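Local coordinates for probable quinone reductase Qor (NADPH:quinone reductase) (Zeta-crystallin homolog protein) (Mycobacterium tuberculosis, PDB 4RVU) that probably catalyses the transfer of electrons from NADPH to quinone substrates, as an NADPH:quinone reductase related to zeta-crystallin, at residues A133-K138 against P271-F276. Numbering follows the deposited sequence.
With NDP (NADPH dihydro-nicotinamide-adenine-dinucleotide phosphate), chain E.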
loop_
_atom_site.group_PDB
_atom_site.type_symbol
_atom_site.label_atom_id
_atom_site.label_comp_id
_atom_site.label_asym_id
_atom_site.label_seq_id
_atom_site.Cartn_x
_atom_site.Cartn_y
_atom_site.Cartn_z
ATOM N N ALA A 133 9.067 -5.353 14.399
ATOM C CA ALA A 133 10.186 -4.918 13.565
ATOM C C ALA A 133 10.471 -5.946 12.470
ATOM O O ALA A 133 10.723 -5.581 11.320
ATOM C CB ALA A 133 11.434 -4.657 14.413
ATOM N N HIS A 134 10.401 -7.232 12.810
ATOM C CA HIS A 134 10.650 -8.273 11.816
ATOM C C HIS A 134 9.679 -8.165 10.646
ATOM O O HIS A 134 10.102 -8.119 9.488
ATOM C CB HIS A 134 10.543 -9.674 12.422
ATOM C CG HIS A 134 10.887 -10.768 11.462
ATOM N ND1 HIS A 134 9.967 -11.313 10.588
ATOM C CD2 HIS A 134 12.059 -11.403 11.215
ATOM C CE1 HIS A 134 10.554 -12.246 9.861
ATOM N NE2 HIS A 134 11.826 -12.319 10.221
ATOM N N TYR A 135 8.378 -8.138 10.931
ATOM C CA TYR A 135 7.419 -8.136 9.826
ATOM C C TYR A 135 7.507 -6.830 9.031
ATOM O O TYR A 135 7.315 -6.814 7.809
ATOM C CB TYR A 135 5.983 -8.507 10.281
ATOM C CG TYR A 135 5.094 -7.405 10.862
ATOM C CD1 TYR A 135 4.633 -6.358 10.063
ATOM C CD2 TYR A 135 4.648 -7.468 12.182
ATOM C CE1 TYR A 135 3.812 -5.374 10.567
ATOM C CE2 TYR A 135 3.812 -6.489 12.700
ATOM C CZ TYR A 135 3.398 -5.447 11.881
ATOM O OH TYR A 135 2.564 -4.460 12.366
ATOM N N LEU A 136 7.827 -5.742 9.722
ATOM C CA LEU A 136 7.965 -4.448 9.048
ATOM C C LEU A 136 9.130 -4.461 8.055
ATOM O O LEU A 136 8.996 -3.946 6.940
ATOM C CB LEU A 136 8.124 -3.313 10.069
ATOM C CG LEU A 136 6.867 -2.849 10.812
ATOM C CD1 LEU A 136 7.202 -1.849 11.928
ATOM C CD2 LEU A 136 5.817 -2.274 9.855
ATOM N N LEU A 137 10.253 -5.059 8.456
ATOM C CA LEU A 137 11.487 -5.062 7.658
ATOM C C LEU A 137 11.592 -6.215 6.674
ATOM O O LEU A 137 12.362 -6.145 5.722
ATOM C CB LEU A 137 12.708 -5.109 8.572
ATOM C CG LEU A 137 12.953 -3.881 9.428
ATOM C CD1 LEU A 137 14.026 -4.186 10.454
ATOM C CD2 LEU A 137 13.381 -2.725 8.554
ATOM N N LYS A 138 10.848 -7.289 6.915
ATOM C CA LYS A 138 10.985 -8.485 6.087
ATOM C C LYS A 138 9.772 -8.758 5.203
ATOM O O LYS A 138 9.889 -9.456 4.196
ATOM C CB LYS A 138 11.267 -9.719 6.961
ATOM C CG LYS A 138 12.611 -9.694 7.683
ATOM C CD LYS A 138 13.751 -10.047 6.734
ATOM C CE LYS A 138 15.113 -10.015 7.436
ATOM N NZ LYS A 138 15.204 -10.983 8.530
ATOM N N PRO A 271 -0.460 -1.943 8.853
ATOM C CA PRO A 271 -0.461 -3.336 9.296
ATOM C C PRO A 271 -0.733 -3.503 10.790
ATOM O O PRO A 271 -0.567 -2.567 11.592
ATOM C CB PRO A 271 0.967 -3.794 8.986
ATOM C CG PRO A 271 1.796 -2.537 9.161
ATOM C CD PRO A 271 0.904 -1.424 8.633
ATOM N N SER A 272 -1.165 -4.712 11.135
ATOM C CA SER A 272 -1.322 -5.150 12.516
ATOM C C SER A 272 -0.606 -6.489 12.671
ATOM O O SER A 272 -0.660 -7.329 11.771
ATOM C CB SER A 272 -2.808 -5.292 12.847
ATOM O OG SER A 272 -3.037 -6.306 13.802
ATOM N N LEU A 273 0.075 -6.664 13.806
ATOM C CA LEU A 273 0.808 -7.889 14.140
ATOM C C LEU A 273 -0.047 -9.151 13.947
ATOM O O LEU A 273 0.457 -10.215 13.557
ATOM C CB LEU A 273 1.325 -7.811 15.595
ATOM C CG LEU A 273 2.131 -9.010 16.104
ATOM C CD1 LEU A 273 3.378 -9.204 15.240
ATOM C CD2 LEU A 273 2.510 -8.897 17.601
ATOM N N PHE A 274 -1.337 -9.027 14.228
ATOM C CA PHE A 274 -2.275 -10.131 14.042
ATOM C C PHE A 274 -2.147 -10.800 12.662
ATOM O O PHE A 274 -2.185 -12.032 12.555
ATOM C CB PHE A 274 -3.706 -9.639 14.278
ATOM C CG PHE A 274 -4.748 -10.695 14.059
ATOM C CD1 PHE A 274 -5.007 -11.643 15.037
ATOM C CD2 PHE A 274 -5.471 -10.743 12.872
ATOM C CE1 PHE A 274 -5.971 -12.626 14.837
ATOM C CE2 PHE A 274 -6.434 -11.721 12.667
ATOM C CZ PHE A 274 -6.685 -12.663 13.655
ATOM N N HIS A 275 -1.958 -10.003 11.613
ATOM C CA HIS A 275 -1.917 -10.548 10.255
ATOM C C HIS A 275 -0.534 -11.056 9.859
ATOM O O HIS A 275 -0.335 -11.493 8.730
ATOM C CB HIS A 275 -2.416 -9.522 9.224
ATOM C CG HIS A 275 -3.822 -9.065 9.455
ATOM N ND1 HIS A 275 -4.137 -7.760 9.768
ATOM C CD2 HIS A 275 -4.998 -9.739 9.427
ATOM C CE1 HIS A 275 -5.445 -7.648 9.917
ATOM N NE2 HIS A 275 -5.991 -8.836 9.716
ATOM N N PHE A 276 0.423 -11.007 10.785
ATOM C CA PHE A 276 1.754 -11.538 10.512
ATOM C C PHE A 276 2.143 -12.629 11.509
ATOM O O PHE A 276 3.283 -13.076 11.534
ATOM C CB PHE A 276 2.799 -10.412 10.476
ATOM C CG PHE A 276 2.478 -9.339 9.477
ATOM C CD1 PHE A 276 3.061 -9.355 8.215
ATOM C CD2 PHE A 276 1.551 -8.342 9.780
ATOM C CE1 PHE A 276 2.743 -8.372 7.271
ATOM C CE2 PHE A 276 1.219 -7.368 8.843
ATOM C CZ PHE A 276 1.830 -7.377 7.588
HETATM P PA NDP E . 7.323 3.647 21.981
HETATM O O1A NDP E . 8.264 3.038 22.981
HETATM O O2A NDP E . 7.815 3.957 20.596
HETATM O O5B NDP E . 6.695 4.983 22.615
HETATM C C5B NDP E . 5.998 5.911 21.790
HETATM C C4B NDP E . 6.992 6.962 21.326
HETATM O O4B NDP E . 6.450 7.756 20.270
HETATM C C3B NDP E . 7.330 7.936 22.440
HETATM O O3B NDP E . 8.425 7.476 23.233
HETATM C C2B NDP E . 7.666 9.213 21.696
HETATM O O2B NDP E . 9.070 9.336 21.515
HETATM C C1B NDP E . 6.972 9.082 20.349
HETATM N N9A NDP E . 5.886 10.088 20.314
HETATM C C8A NDP E . 5.776 11.097 19.434
HETATM N N7A NDP E . 4.680 11.849 19.690
HETATM C C5A NDP E . 4.071 11.323 20.765
HETATM C C6A NDP E . 2.864 11.631 21.565
HETATM N N6A NDP E . 2.074 12.681 21.250
HETATM N N1A NDP E . 2.583 10.831 22.614
HETATM C C2A NDP E . 3.365 9.785 22.932
HETATM N N3A NDP E . 4.473 9.448 22.253
HETATM C C4A NDP E . 4.873 10.164 21.177
HETATM O O3 NDP E . 6.029 2.706 21.879
HETATM P PN NDP E . 6.119 1.197 21.342
HETATM O O1N NDP E . 7.546 0.899 20.966
HETATM O O2N NDP E . 5.384 0.321 22.322
HETATM O O5D NDP E . 5.251 1.264 19.993
HETATM C C5D NDP E . 5.627 2.141 18.934
HETATM C C4D NDP E . 4.420 2.429 18.054
HETATM O O4D NDP E . 4.139 1.297 17.233
HETATM C C3D NDP E . 3.179 2.671 18.888
HETATM O O3D NDP E . 2.416 3.699 18.259
HETATM C C2D NDP E . 2.410 1.369 18.825
HETATM O O2D NDP E . 1.005 1.617 18.899
HETATM C C1D NDP E . 2.815 0.817 17.468
HETATM N N1N NDP E . 2.829 -0.644 17.388
HETATM C C2N NDP E . 2.197 -1.226 16.366
HETATM C C3N NDP E . 2.174 -2.603 16.202
HETATM C C7N NDP E . 1.439 -3.188 15.034
HETATM O O7N NDP E . 1.473 -4.392 14.852
HETATM N N7N NDP E . 0.773 -2.369 14.221
HETATM C C4N NDP E . 2.881 -3.513 17.179
HETATM C C5N NDP E . 3.539 -2.755 18.236
HETATM C C6N NDP E . 3.493 -1.367 18.296
HETATM P P2B NDP E . 9.720 10.737 21.064
HETATM O O1X NDP E . 8.540 11.585 20.684
HETATM O O2X NDP E . 10.452 11.216 22.284
HETATM O O3X NDP E . 10.628 10.374 19.924
#
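Tyr135 holds CG between its backbone N and carbonyl carbon (chi1 84°), and this swings the ring off helix 120-140 toward the loop 271-276. Phe276 sets CG anti to its own carbonyl carbon and brings its ring to meet it. The two rings form an offset stack. Their planes are nearly parallel, at 5°. The centroids are 4.0 Å apart. The overlap is close, with Phe276 CD2 above the centre of the Tyr135 ring and Tyr135 CD1 above the centre of the Phe276 ring.

Pro271 and Leu273 approach the same tyrosine ring obliquely. Pro271 CB lies 3.6 Å from Tyr135 CE1. Across the ring, Leu273 CD1 touches Tyr135 CD2 at 3.7 Å. Separately, Leu136 makes a looser contact through its CD2 methyl to Pro271 CG.

The loop follows strand 267-269, which is outermost within this chain in the six-stranded parallel sheet of the Rossmann-type cofactor domain. A short 3-10 turn at 273-275 carries Phe276 back under the tyrosine. Together the helix and loop hold the carboxamide of the NADPH nicotinamide. Tyr135 OH donates to O7N of NADPH at 2.7 Å, with O7N at the edge of the phenol ring and in its plane. Leu273 N gives O7N a second hydrogen bond of 2.9 Å, bent to 132° at the hydrogen. The amide N7N of NADPH donates to Pro271 O at 3.0 Å. Both ends of the carboxamide are therefore held, which should restrict its rotation. Phe276 covers one face of the ring whose OH bonds to O7N.

The side chains of Pro271 and Leu136 both pack on Phe245, another NADPH-binding residue. Ser272 N and His275 ND1 both hydrogen-bond to Ser265 OG of the second subunit, so the loop is part of the interface with that subunit.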